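Local coordinates for protein cellulase (glycosyl hydrolase family 5) (Bacteroides ovatus, PDB 3ZMR) that hydrolyses internal beta-1,4-glucosidic linkages in the xyloglucan backbone, with retention of the beta configuration, releasing xyloglucan oligosaccharides, at residues E350-Q355 / R401-G406; S354-A359 / G369-I374; Y396-R401 / D418-V423; K414-Y419 / A456-A461. All blocks are in the same frame, centred on the assembly; numbering follows the deposited sequence.

Contact 1: E350-Q355 / R401-G406. With EDO (1,2-ethanediol), chain F.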
loop_
_atom_site.group_PDB
_atom_site.type_symbol
_atom_site.label_atom_id
_atom_site.label_comp_id
_atom_site.label_asym_id
_atom_site.label_seq_id
_atom_site.Cartn_x
_atom_site.Cartn_y
_atom_site.Cartn_z
ATOM N N GLU A 350 2.630 15.958 25.143
ATOM C CA GLU A 350 3.878 15.214 25.195
ATOM C C GLU A 350 5.016 16.178 24.869
ATOM O O GLU A 350 4.781 17.363 24.634
ATOM C CB GLU A 350 3.834 14.012 24.241
ATOM C CG GLU A 350 2.866 12.936 24.716
ATOM C CD GLU A 350 2.733 11.763 23.760
ATOM O OE1 GLU A 350 3.712 11.407 23.074
ATOM O OE2 GLU A 350 1.630 11.201 23.706
ATOM N N ASN A 351 6.241 15.668 24.835
ATOM C CA ASN A 351 7.436 16.492 24.741
ATOM C C ASN A 351 7.767 16.854 23.306
ATOM O O ASN A 351 8.816 16.472 22.777
ATOM C CB ASN A 351 8.634 15.753 25.362
ATOM C CG ASN A 351 9.870 16.624 25.443
ATOM O OD1 ASN A 351 9.772 17.825 25.720
ATOM N ND2 ASN A 351 11.046 16.027 25.220
ATOM N N PHE A 352 6.870 17.613 22.668
ATOM C CA PHE A 352 7.026 17.888 21.226
ATOM C C PHE A 352 8.142 18.897 20.950
ATOM O O PHE A 352 8.561 19.663 21.840
ATOM C CB PHE A 352 5.719 18.376 20.583
ATOM C CG PHE A 352 5.217 19.680 21.145
ATOM C CD1 PHE A 352 5.684 20.898 20.643
ATOM C CD2 PHE A 352 4.292 19.693 22.171
ATOM C CE1 PHE A 352 5.237 22.092 21.178
ATOM C CE2 PHE A 352 3.827 20.893 22.696
ATOM C CZ PHE A 352 4.321 22.091 22.211
ATOM N N LYS A 353 8.615 18.899 19.712
ATOM C CA LYS A 353 9.557 19.888 19.227
ATOM C C LYS A 353 8.798 20.805 18.283
ATOM O O LYS A 353 8.106 20.325 17.381
ATOM C CB LYS A 353 10.723 19.231 18.527
ATOM C CG LYS A 353 11.505 18.251 19.382
ATOM C CD LYS A 353 12.177 18.921 20.564
ATOM C CE LYS A 353 13.066 17.951 21.330
ATOM N NZ LYS A 353 13.570 18.607 22.560
ATOM N N SER A 354 8.890 22.112 18.498
ATOM C CA SER A 354 8.124 23.081 17.730
ATOM C C SER A 354 8.834 23.553 16.451
ATOM O O SER A 354 8.211 24.208 15.607
ATOM C CB SER A 354 7.761 24.320 18.590
ATOM O OG SER A 354 8.946 24.963 19.017
ATOM N N GLN A 355 10.149 23.287 16.360
ATOM C CA GLN A 355 10.985 23.809 15.293
ATOM C C GLN A 355 11.593 22.666 14.484
ATOM O O GLN A 355 11.650 21.515 14.937
ATOM C CB GLN A 355 12.122 24.659 15.853
ATOM C CG GLN A 355 11.577 25.893 16.564
ATOM C CD GLN A 355 12.645 26.684 17.301
ATOM O OE1 GLN A 355 13.822 26.311 17.340
ATOM N NE2 GLN A 355 12.228 27.775 17.911
ATOM N N ARG A 401 0.432 23.873 15.809
ATOM C CA ARG A 401 0.313 24.021 17.254
ATOM C C ARG A 401 -0.117 25.460 17.606
ATOM O O ARG A 401 0.694 26.326 17.961
ATOM C CB ARG A 401 1.620 23.584 17.935
ATOM C CG ARG A 401 2.040 22.171 17.548
ATOM C CD ARG A 401 3.224 21.675 18.345
ATOM N NE ARG A 401 3.751 20.441 17.754
ATOM C CZ ARG A 401 3.329 19.216 18.052
ATOM N NH1 ARG A 401 2.376 18.993 18.954
ATOM N NH2 ARG A 401 3.882 18.190 17.401
ATOM N N ASP A 402 -1.418 25.681 17.457
ATOM C CA ASP A 402 -2.015 27.015 17.503
ATOM C C ASP A 402 -2.112 27.616 18.894
ATOM O O ASP A 402 -2.485 28.777 19.027
ATOM C CB ASP A 402 -3.380 27.073 16.781
ATOM C CG ASP A 402 -4.492 26.327 17.509
ATOM O OD1 ASP A 402 -4.245 25.351 18.229
ATOM O OD2 ASP A 402 -5.672 26.663 17.275
ATOM N N GLN A 403 -1.743 26.832 19.890
ATOM C CA GLN A 403 -1.652 27.302 21.272
ATOM C C GLN A 403 -0.398 28.058 21.589
ATOM O O GLN A 403 -0.327 28.731 22.638
ATOM C CB GLN A 403 -1.812 26.140 22.268
ATOM C CG GLN A 403 -0.549 25.312 22.544
ATOM C CD GLN A 403 -0.252 24.247 21.478
ATOM O OE1 GLN A 403 -0.847 24.231 20.389
ATOM N NE2 GLN A 403 0.681 23.372 21.787
ATOM N N LEU A 404 0.612 27.892 20.749
ATOM C CA LEU A 404 1.871 28.638 20.885
ATOM C C LEU A 404 1.657 30.121 20.613
ATOM O O LEU A 404 0.723 30.503 19.912
ATOM C CB LEU A 404 2.955 28.080 19.970
ATOM C CG LEU A 404 3.275 26.593 20.226
ATOM C CD1 LEU A 404 4.360 26.162 19.258
ATOM C CD2 LEU A 404 3.687 26.317 21.675
ATOM N N THR A 405 2.527 30.952 21.201
ATOM C CA THR A 405 2.473 32.401 21.033
ATOM C C THR A 405 3.879 32.982 20.802
ATOM O O THR A 405 4.909 32.324 21.012
ATOM C CB THR A 405 1.842 33.086 22.271
ATOM O OG1 THR A 405 2.695 32.873 23.406
ATOM C CG2 THR A 405 0.435 32.575 22.541
ATOM N N GLY A 406 3.906 34.240 20.392
ATOM C CA GLY A 406 5.123 35.024 20.309
ATOM C C GLY A 406 6.138 34.422 19.360
ATOM O O GLY A 406 5.795 33.868 18.316
HETATM C C1 EDO F . 7.350 25.852 21.993
HETATM O O1 EDO F . 8.645 25.249 21.828
HETATM C C2 EDO F . 7.344 26.770 23.219
HETATM O O2 EDO F . 7.541 25.959 24.380
HETATM O O HOH W 1 5.855 21.188 16.039
#

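Contact 2: S354-A359 / G369-I374. With EDO (1,2-ethanediol), chain F.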
loop_
_atom_site.group_PDB
_atom_site.type_symbol
_atom_site.label_atom_id
_atom_site.label_comp_id
_atom_site.label_asym_id
_atom_site.label_seq_id
_atom_site.Cartn_x
_atom_site.Cartn_y
_atom_site.Cartn_z
ATOM N N SER A 354 8.890 22.112 18.498
ATOM C CA SER A 354 8.124 23.081 17.730
ATOM C C SER A 354 8.834 23.553 16.451
ATOM O O SER A 354 8.211 24.208 15.607
ATOM C CB SER A 354 7.761 24.320 18.590
ATOM O OG SER A 354 8.946 24.963 19.017
ATOM N N GLN A 355 10.149 23.287 16.360
ATOM C CA GLN A 355 10.985 23.809 15.293
ATOM C C GLN A 355 11.593 22.666 14.484
ATOM O O GLN A 355 11.650 21.515 14.937
ATOM C CB GLN A 355 12.122 24.659 15.853
ATOM C CG GLN A 355 11.577 25.893 16.564
ATOM C CD GLN A 355 12.645 26.684 17.301
ATOM O OE1 GLN A 355 13.822 26.311 17.340
ATOM N NE2 GLN A 355 12.228 27.775 17.911
ATOM N N TRP A 356 12.036 23.023 13.289
ATOM C CA TRP A 356 12.620 22.061 12.339
ATOM C C TRP A 356 13.568 22.769 11.375
ATOM O O TRP A 356 13.272 23.861 10.897
ATOM C CB TRP A 356 11.486 21.366 11.522
ATOM C CG TRP A 356 12.091 20.414 10.527
ATOM C CD1 TRP A 356 12.436 19.087 10.758
ATOM C CD2 TRP A 356 12.559 20.716 9.195
ATOM N NE1 TRP A 356 13.067 18.561 9.656
ATOM C CE2 TRP A 356 13.157 19.524 8.678
ATOM C CE3 TRP A 356 12.534 21.867 8.382
ATOM C CZ2 TRP A 356 13.770 19.483 7.411
ATOM C CZ3 TRP A 356 13.117 21.808 7.123
ATOM C CH2 TRP A 356 13.706 20.605 6.637
ATOM N N GLY A 357 14.691 22.122 11.066
ATOM C CA GLY A 357 15.491 22.483 9.907
ATOM C C GLY A 357 16.704 23.351 10.209
ATOM O O GLY A 357 16.902 23.823 11.324
ATOM N N ALA A 358 17.502 23.556 9.175
ATOM C CA ALA A 358 18.811 24.257 9.288
ATOM C C ALA A 358 18.687 25.650 9.909
ATOM O O ALA A 358 19.529 26.039 10.713
ATOM C CB ALA A 358 19.491 24.340 7.928
ATOM N N ALA A 359 17.609 26.358 9.564
ATOM C CA ALA A 359 17.364 27.723 10.070
ATOM C C ALA A 359 17.247 27.772 11.595
ATOM O O ALA A 359 17.485 28.824 12.208
ATOM C CB ALA A 359 16.122 28.317 9.424
ATOM N N GLY A 369 15.553 13.346 11.819
ATOM C CA GLY A 369 14.607 13.826 10.833
ATOM C C GLY A 369 14.830 15.224 10.310
ATOM O O GLY A 369 13.900 15.846 9.792
ATOM N N GLN A 370 16.073 15.709 10.414
ATOM C CA GLN A 370 16.441 16.947 9.780
ATOM C C GLN A 370 16.763 16.624 8.303
ATOM O O GLN A 370 16.501 15.492 7.838
ATOM C CB GLN A 370 17.590 17.648 10.540
ATOM C CG GLN A 370 17.298 17.812 12.037
ATOM C CD GLN A 370 16.020 18.576 12.332
ATOM O OE1 GLN A 370 15.947 19.777 12.125
ATOM N NE2 GLN A 370 14.986 17.854 12.752
ATOM N N GLU A 371 17.253 17.602 7.560
ATOM C CA GLU A 371 17.390 17.508 6.103
ATOM C C GLU A 371 18.098 16.240 5.618
ATOM O O GLU A 371 17.619 15.559 4.693
ATOM C CB GLU A 371 18.086 18.764 5.526
ATOM C CG GLU A 371 17.268 20.063 5.556
ATOM C CD GLU A 371 17.400 20.866 6.839
ATOM O OE1 GLU A 371 17.811 20.319 7.890
ATOM O OE2 GLU A 371 17.082 22.068 6.774
ATOM N N GLY A 372 19.238 15.931 6.202
ATOM C CA GLY A 372 19.986 14.781 5.742
ATOM C C GLY A 372 19.220 13.471 5.970
ATOM O O GLY A 372 19.231 12.572 5.136
ATOM N N ASP A 373 18.576 13.347 7.122
ATOM C CA ASP A 373 17.791 12.152 7.440
ATOM C C ASP A 373 16.598 11.972 6.488
ATOM O O ASP A 373 16.311 10.855 6.046
ATOM C CB ASP A 373 17.276 12.171 8.889
ATOM C CG ASP A 373 18.336 11.799 9.922
ATOM O OD1 ASP A 373 19.524 11.553 9.577
ATOM O OD2 ASP A 373 17.957 11.779 11.126
ATOM N N ILE A 374 15.933 13.069 6.172
ATOM C CA ILE A 374 14.792 13.043 5.256
ATOM C C ILE A 374 15.274 12.604 3.869
ATOM O O ILE A 374 14.665 11.721 3.241
ATOM C CB ILE A 374 14.077 14.410 5.166
ATOM C CG1 ILE A 374 13.443 14.748 6.518
ATOM C CG2 ILE A 374 13.048 14.396 4.056
ATOM C CD1 ILE A 374 12.855 16.134 6.548
HETATM C C1 EDO F . 7.350 25.852 21.993
HETATM O O1 EDO F . 8.645 25.249 21.828
HETATM C C2 EDO F . 7.344 26.770 23.219
HETATM O O2 EDO F . 7.541 25.959 24.380
HETATM O O HOH W 2 12.578 18.999 14.246
HETATM O O HOH W 3 18.117 21.432 12.416
#

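Contact 3: Y396-R401 / D418-V423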
loop_
_atom_site.group_PDB
_atom_site.type_symbol
_atom_site.label_atom_id
_atom_site.label_comp_id
_atom_site.label_asym_id
_atom_site.label_seq_id
_atom_site.Cartn_x
_atom_site.Cartn_y
_atom_site.Cartn_z
ATOM N N TYR A 396 1.806 12.824 4.506
ATOM C CA TYR A 396 2.901 13.513 5.195
ATOM C C TYR A 396 2.293 14.808 5.738
ATOM O O TYR A 396 1.268 15.282 5.241
ATOM C CB TYR A 396 4.132 13.794 4.276
ATOM C CG TYR A 396 3.858 14.906 3.334
ATOM C CD1 TYR A 396 3.123 14.711 2.161
ATOM C CD2 TYR A 396 4.289 16.218 3.609
ATOM C CE1 TYR A 396 2.807 15.770 1.320
ATOM C CE2 TYR A 396 3.940 17.276 2.806
ATOM C CZ TYR A 396 3.215 17.064 1.654
ATOM O OH TYR A 396 2.853 18.131 0.826
ATOM N N GLY A 397 2.977 15.437 6.684
ATOM C CA GLY A 397 2.651 16.799 7.094
ATOM C C GLY A 397 2.668 16.997 8.598
ATOM O O GLY A 397 2.404 16.077 9.368
ATOM N N PRO A 398 3.027 18.221 9.024
ATOM C CA PRO A 398 3.054 18.532 10.441
ATOM C C PRO A 398 1.756 19.159 10.953
ATOM O O PRO A 398 1.091 19.942 10.237
ATOM C CB PRO A 398 4.181 19.561 10.514
ATOM C CG PRO A 398 4.043 20.317 9.231
ATOM C CD PRO A 398 3.541 19.347 8.213
ATOM N N THR A 399 1.431 18.869 12.205
ATOM C CA THR A 399 0.316 19.594 12.838
ATOM C C THR A 399 0.665 21.080 12.996
ATOM O O THR A 399 1.822 21.486 12.874
ATOM C CB THR A 399 -0.063 18.965 14.186
ATOM O OG1 THR A 399 -1.322 19.503 14.635
ATOM C CG2 THR A 399 1.050 19.214 15.217
ATOM N N LEU A 400 -0.363 21.881 13.259
ATOM C CA LEU A 400 -0.165 23.292 13.557
ATOM C C LEU A 400 -0.576 23.527 15.008
ATOM O O LEU A 400 -1.727 23.363 15.390
ATOM C CB LEU A 400 -0.926 24.184 12.573
ATOM C CG LEU A 400 -0.516 25.662 12.504
ATOM C CD1 LEU A 400 -1.048 26.320 11.221
ATOM C CD2 LEU A 400 -0.975 26.420 13.758
ATOM N N ARG A 401 0.432 23.873 15.809
ATOM C CA ARG A 401 0.313 24.021 17.254
ATOM C C ARG A 401 -0.117 25.460 17.606
ATOM O O ARG A 401 0.694 26.326 17.961
ATOM C CB ARG A 401 1.620 23.584 17.935
ATOM C CG ARG A 401 2.040 22.171 17.548
ATOM C CD ARG A 401 3.224 21.675 18.345
ATOM N NE ARG A 401 3.751 20.441 17.754
ATOM C CZ ARG A 401 3.329 19.216 18.052
ATOM N NH1 ARG A 401 2.376 18.993 18.954
ATOM N NH2 ARG A 401 3.882 18.190 17.401
ATOM N N ASP A 418 8.934 25.310 6.081
ATOM C CA ASP A 418 10.277 24.869 5.659
ATOM C C ASP A 418 10.260 23.337 5.489
ATOM O O ASP A 418 10.784 22.787 4.516
ATOM C CB ASP A 418 11.348 25.287 6.689
ATOM C CG ASP A 418 11.625 26.778 6.687
ATOM O OD1 ASP A 418 11.174 27.514 5.752
ATOM O OD2 ASP A 418 12.317 27.200 7.641
ATOM N N TYR A 419 9.665 22.660 6.461
ATOM C CA TYR A 419 9.580 21.197 6.488
ATOM C C TYR A 419 8.752 20.666 5.291
ATOM O O TYR A 419 9.166 19.770 4.568
ATOM C CB TYR A 419 8.946 20.713 7.817
ATOM C CG TYR A 419 8.707 19.227 7.864
ATOM C CD1 TYR A 419 9.702 18.364 8.268
ATOM C CD2 TYR A 419 7.485 18.699 7.492
ATOM C CE1 TYR A 419 9.519 17.005 8.284
ATOM C CE2 TYR A 419 7.260 17.329 7.554
ATOM C CZ TYR A 419 8.276 16.480 7.951
ATOM O OH TYR A 419 8.079 15.098 7.943
ATOM N N ILE A 420 7.586 21.238 5.109
ATOM C CA ILE A 420 6.691 20.899 4.017
ATOM C C ILE A 420 7.379 21.042 2.677
ATOM O O ILE A 420 7.351 20.119 1.833
ATOM C CB ILE A 420 5.382 21.742 4.062
ATOM C CG1 ILE A 420 4.502 21.302 5.242
ATOM C CG2 ILE A 420 4.599 21.607 2.756
ATOM C CD1 ILE A 420 3.362 22.246 5.574
ATOM N N GLU A 421 7.995 22.192 2.437
ATOM C CA GLU A 421 8.708 22.426 1.189
ATOM C C GLU A 421 9.803 21.391 0.999
ATOM O O GLU A 421 9.986 20.878 -0.107
ATOM C CB GLU A 421 9.318 23.826 1.187
ATOM C CG GLU A 421 10.074 24.166 -0.088
ATOM C CD GLU A 421 10.923 25.424 0.014
ATOM O OE1 GLU A 421 10.544 26.371 0.755
ATOM O OE2 GLU A 421 11.959 25.470 -0.689
ATOM N N TYR A 422 10.524 21.088 2.072
ATOM C CA TYR A 422 11.687 20.186 1.991
ATOM C C TYR A 422 11.212 18.757 1.662
ATOM O O TYR A 422 11.782 18.063 0.788
ATOM C CB TYR A 422 12.549 20.179 3.261
ATOM C CG TYR A 422 13.887 19.520 3.017
ATOM C CD1 TYR A 422 14.930 20.221 2.423
ATOM C CD2 TYR A 422 14.079 18.177 3.304
ATOM C CE1 TYR A 422 16.125 19.594 2.147
ATOM C CE2 TYR A 422 15.265 17.542 3.038
ATOM C CZ TYR A 422 16.287 18.248 2.459
ATOM O OH TYR A 422 17.480 17.611 2.189
ATOM N N VAL A 423 10.186 18.300 2.352
ATOM C CA VAL A 423 9.649 16.958 2.076
ATOM C C VAL A 423 9.181 16.867 0.608
ATOM O O VAL A 423 9.500 15.910 -0.102
ATOM C CB VAL A 423 8.527 16.581 3.047
ATOM C CG1 VAL A 423 7.779 15.334 2.566
ATOM C CG2 VAL A 423 9.132 16.396 4.431
HETATM O O HOH W 4 5.434 14.417 7.577
#

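Contact 4: K414-Y419 / A456-A461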
loop_
_atom_site.group_PDB
_atom_site.type_symbol
_atom_site.label_atom_id
_atom_site.label_comp_id
_atom_site.label_asym_id
_atom_site.label_seq_id
_atom_site.Cartn_x
_atom_site.Cartn_y
_atom_site.Cartn_z
ATOM N N LYS A 414 6.996 29.012 10.593
ATOM C CA LYS A 414 8.071 28.971 9.598
ATOM C C LYS A 414 8.613 27.558 9.442
ATOM O O LYS A 414 8.795 27.077 8.315
ATOM C CB LYS A 414 9.218 29.937 9.954
ATOM C CG LYS A 414 10.396 29.881 8.976
ATOM C CD LYS A 414 11.516 30.866 9.298
ATOM C CE LYS A 414 12.391 31.113 8.073
ATOM N NZ LYS A 414 13.098 29.878 7.645
ATOM N N SER A 415 8.847 26.889 10.556
ATOM C CA SER A 415 9.391 25.540 10.572
ATOM C C SER A 415 8.464 24.603 9.798
ATOM O O SER A 415 8.941 23.745 9.061
ATOM C CB SER A 415 9.510 25.042 12.009
ATOM O OG SER A 415 10.641 25.622 12.669
ATOM N N ARG A 416 7.164 24.699 10.035
ATOM C CA ARG A 416 6.198 23.834 9.319
ATOM C C ARG A 416 6.375 24.008 7.826
ATOM O O ARG A 416 6.411 23.033 7.042
ATOM C CB ARG A 416 4.734 24.119 9.641
ATOM C CG ARG A 416 4.354 23.873 11.076
ATOM C CD ARG A 416 2.881 24.198 11.243
ATOM N NE ARG A 416 2.015 23.228 10.558
ATOM C CZ ARG A 416 1.395 23.435 9.394
ATOM N NH1 ARG A 416 1.472 24.592 8.743
ATOM N NH2 ARG A 416 0.684 22.424 8.873
ATOM N N ASN A 417 6.418 25.247 7.372
ATOM C CA ASN A 417 6.510 25.523 5.931
ATOM C C ASN A 417 7.862 25.147 5.321
ATOM O O ASN A 417 7.929 24.630 4.200
ATOM C CB ASN A 417 6.082 26.955 5.644
ATOM C CG ASN A 417 4.609 27.150 5.897
ATOM O OD1 ASN A 417 3.803 26.204 5.723
ATOM N ND2 ASN A 417 4.236 28.333 6.344
ATOM N N ASP A 418 8.934 25.310 6.081
ATOM C CA ASP A 418 10.277 24.869 5.659
ATOM C C ASP A 418 10.260 23.337 5.489
ATOM O O ASP A 418 10.784 22.787 4.516
ATOM C CB ASP A 418 11.348 25.287 6.689
ATOM C CG ASP A 418 11.625 26.778 6.687
ATOM O OD1 ASP A 418 11.174 27.514 5.752
ATOM O OD2 ASP A 418 12.317 27.200 7.641
ATOM N N TYR A 419 9.665 22.660 6.461
ATOM C CA TYR A 419 9.580 21.197 6.488
ATOM C C TYR A 419 8.752 20.666 5.291
ATOM O O TYR A 419 9.166 19.770 4.568
ATOM C CB TYR A 419 8.946 20.713 7.817
ATOM C CG TYR A 419 8.707 19.227 7.864
ATOM C CD1 TYR A 419 9.702 18.364 8.268
ATOM C CD2 TYR A 419 7.485 18.699 7.492
ATOM C CE1 TYR A 419 9.519 17.005 8.284
ATOM C CE2 TYR A 419 7.260 17.329 7.554
ATOM C CZ TYR A 419 8.276 16.480 7.951
ATOM O OH TYR A 419 8.079 15.098 7.943
ATOM N N ALA A 456 -2.838 29.675 2.964
ATOM C CA ALA A 456 -2.140 30.052 1.744
ATOM C C ALA A 456 -0.640 29.842 1.847
ATOM O O ALA A 456 -0.002 29.424 0.883
ATOM C CB ALA A 456 -2.470 31.489 1.385
ATOM N N ALA A 457 -0.055 30.125 3.007
ATOM C CA ALA A 457 1.398 30.011 3.173
ATOM C C ALA A 457 1.863 28.546 3.051
ATOM O O ALA A 457 2.873 28.262 2.426
ATOM C CB ALA A 457 1.862 30.626 4.509
ATOM N N SER A 458 1.106 27.630 3.633
ATOM C CA SER A 458 1.456 26.207 3.542
ATOM C C SER A 458 1.162 25.618 2.144
ATOM O O SER A 458 1.953 24.806 1.650
ATOM C CB SER A 458 0.747 25.415 4.612
ATOM O OG SER A 458 1.151 25.818 5.905
ATOM N N ILE A 459 0.077 26.051 1.500
ATOM C CA ILE A 459 -0.159 25.695 0.092
ATOM C C ILE A 459 1.033 26.165 -0.735
ATOM O O ILE A 459 1.575 25.419 -1.588
ATOM C CB ILE A 459 -1.472 26.258 -0.464
ATOM C CG1 ILE A 459 -2.672 25.649 0.280
ATOM C CG2 ILE A 459 -1.555 26.002 -1.966
ATOM C CD1 ILE A 459 -3.986 26.341 0.005
ATOM N N ALA A 460 1.446 27.412 -0.515
ATOM C CA ALA A 460 2.588 27.980 -1.256
ATOM C C ALA A 460 3.884 27.196 -1.008
ATOM O O ALA A 460 4.710 27.044 -1.928
ATOM C CB ALA A 460 2.780 29.452 -0.934
ATOM N N ALA A 461 4.082 26.680 0.210
ATOM C CA ALA A 461 5.266 25.872 0.529
ATOM C C ALA A 461 5.293 24.580 -0.315
ATOM O O ALA A 461 6.328 24.153 -0.830
ATOM C CB ALA A 461 5.292 25.527 2.004
HETATM O O HOH W 5 1.429 28.769 7.439
#

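Contact 1: E350-Q355 / R401-G406
Arg401 lays its guanidinium flat on the ring of Phe352, the two planes 5° apart and their centres separated by 4.2 Å. The stack is slid along: Phe352 CB sits over the middle of the guanidinium, and Arg401 CD comes over the ring face, 3.8 Å from its centroid, as a CH-pi contact. An extended run from CG to NE carries NE alongside the phenyl, and chi4 near -88° turns the guanidinium flat on it. Arginine suits the place because its face can meet carbon while its rim donates: NH1 bonds Asn348 OD1 and Met346 O, and NH2 bonds Phe343 O. Phenylalanine offers the guanidinium a flat apolar face and Leu404 a rim. Arg401 NE donates to water 1 over 2.8 Å, and that water probably donates to Lys353 O. In the (beta/alpha)8 barrel of this family 5 enzyme, the contact joins the loops that follow strands 331-337 and 391-396. Leu404, closing a type I turn begun by Arg401, sets CD2 at the edge of the Phe352 ring, 4.3 Å from CZ, and CD1 3.9 Å from Ser354 CB. A bound 1,2-ethanediol donates through O1 to Ser354 OG over 2.8 Å.

Contact 2: S354-A359 / G369-I374
Gly357 and Gln370 bring the two backbones closest, their CA atoms 5.6 Å apart, where a loop passes the start of helix 371-379. Trp356 buries the largest share. Its indole NE1 donates to Gly369 O over 2.8 Å, nearly straight at 168°, with the oxygen in the ring plane. With CG anti to the backbone N (chi1 178°) and chi2 near 87° setting the ring, Trp356 CZ2 lies 3.6 Å from Ile374 CD1. Gln370 bends over one face of the indole, its OE1 displaced toward the rim. Gln370 OE1 accepts Gly357 N at 2.9 Å and also a proton from water 3; Gln370 NE2 donates to water 2, which bonds Gln355 O, so both ends of the amide are used, as suits a glutamine. Glu371 curls back, and Glu371 OE2 accepts Ala358 N on its syn lone pair at 2.9 Å; a negative charge here would probably favour the start of the 3-10 segment at Ala358. The same OE2 lies 3.5 Å from Gly357 CA, and a side chain on Gly357 would collide with Trp356 and with the preceding carbonyl. An alanine in place of Trp356 would leave Gly369 O without its indole N-H and would probably open a gap beside Ile374. The arrangement is that of a long strand-to-helix connection in a (beta/alpha)8 barrel: the loop after strand 331-337 folds back on Gln370, the N-cap of helix 371-379.

Contact 3: Y396-R401 / D418-V423
Tyr396 and Pro398 pack on one side of helix 406-429, joining the end of strand 391-396 to the helix that follows it in the (beta/alpha)8 barrel. The chain turns outward here just beyond Glu395, the inferred nucleophile. Tyr396 can be followed outward, a long flat group spanning Val423 to Ile420. Its CB lies 4.3 Å from Val423 CG1, and CG, set between the backbone N and the carbonyl carbon (chi1 75°), stays beside the same methyl. Tyr396 CD2 comes nearer, 3.7 Å from Val423 CG1. Further along, CE2 and then OH pass Ile420 CG2, which stands at the ring edge, 4.3 Å from OH. Pro398, a compact apolar ring, crosses Ile420 at about a right angle, its CD 3.7 Å from Ile420 CG1 and 4.1 Å from CD2 of the Tyr419 ring. An alanine in place of Pro398 would lose CG and CD, which would probably leave a gap beside Ile420 and a backbone freer to turn. Between Tyr396 and Pro398, Gly397 has backbone angles that would jam a side chain against the preceding carbonyl oxygen. Tyr419 OH, also bonded to Asp339 O, takes a proton from water 4 over 2.8 Å, and that water accepts Gly397 N.

Contact 4: K414-Y419 / A456-A461
Ser458 OG is gripped from two side chains of the neighbouring helix: it donates to Asn417 OD1 over 2.7 Å and accepts Arg416 NH1 at 3.1 Å, the latter bond bent, 141° at the hydrogen. Helices 406-429 and 456-471, which carry these residues, are the outer helices following the last two strands of the (beta/alpha)8 barrel. They run side by side in the same sense, the short segments inclined at 26° with their axes 9.0 Å apart. Serine fits the interface because a small side chain can both give and take a proton there. The bond to Asn417 lies in the plane of its amide, on a lone pair of OD1. Asn417 has CG anti to its carbonyl carbon (chi1 -68°), and from there the amide reaches across to the second helix. The other arm, Asn417 ND2, donates to water 5 at 3.0 Å and rests near Ala457 CB; the water makes a weak further bond to Ser458 OG. Arg416 approaches with Ser458 OG near the plane of its guanidinium. Its NH2 and NE turn to the loop after strand 391-396, NH2 to Pro398 O and NE to Thr399 O, so a buried guanidinium ties the two helices to that loop, and these carbonyls would be expected to offset its charge. Ala461, small and buried, allows a close approach: its CA is 5.6 Å from Asn417 CA, and Ala461 CB lies 3.5 Å from Asn417 O.

In the fold
Contacts 3 and 4 lie closest together, centres about 7 Å apart, both using helix 406-429, and Arg416 of contact 4 links the two. Contact 2, its centre about 10 Å from that of contact 3, meets the same helix through Trp356, whose ring stands edge-to-face with Tyr419 and whose backbone N bonds Ser415 OG. Contact 1 starts from the loop it shares with contact 2 and, through Arg401, continues the 396-401 segment of contact 3. Contact 3 is nearest to catalysis: the Tyr396 side chain is about 6 Å from those of Glu395 and substrate-binding Trp437. The side chain of Arg401 lies about 10 Å from a bound glucose, whereas contact 2 is remote from the site.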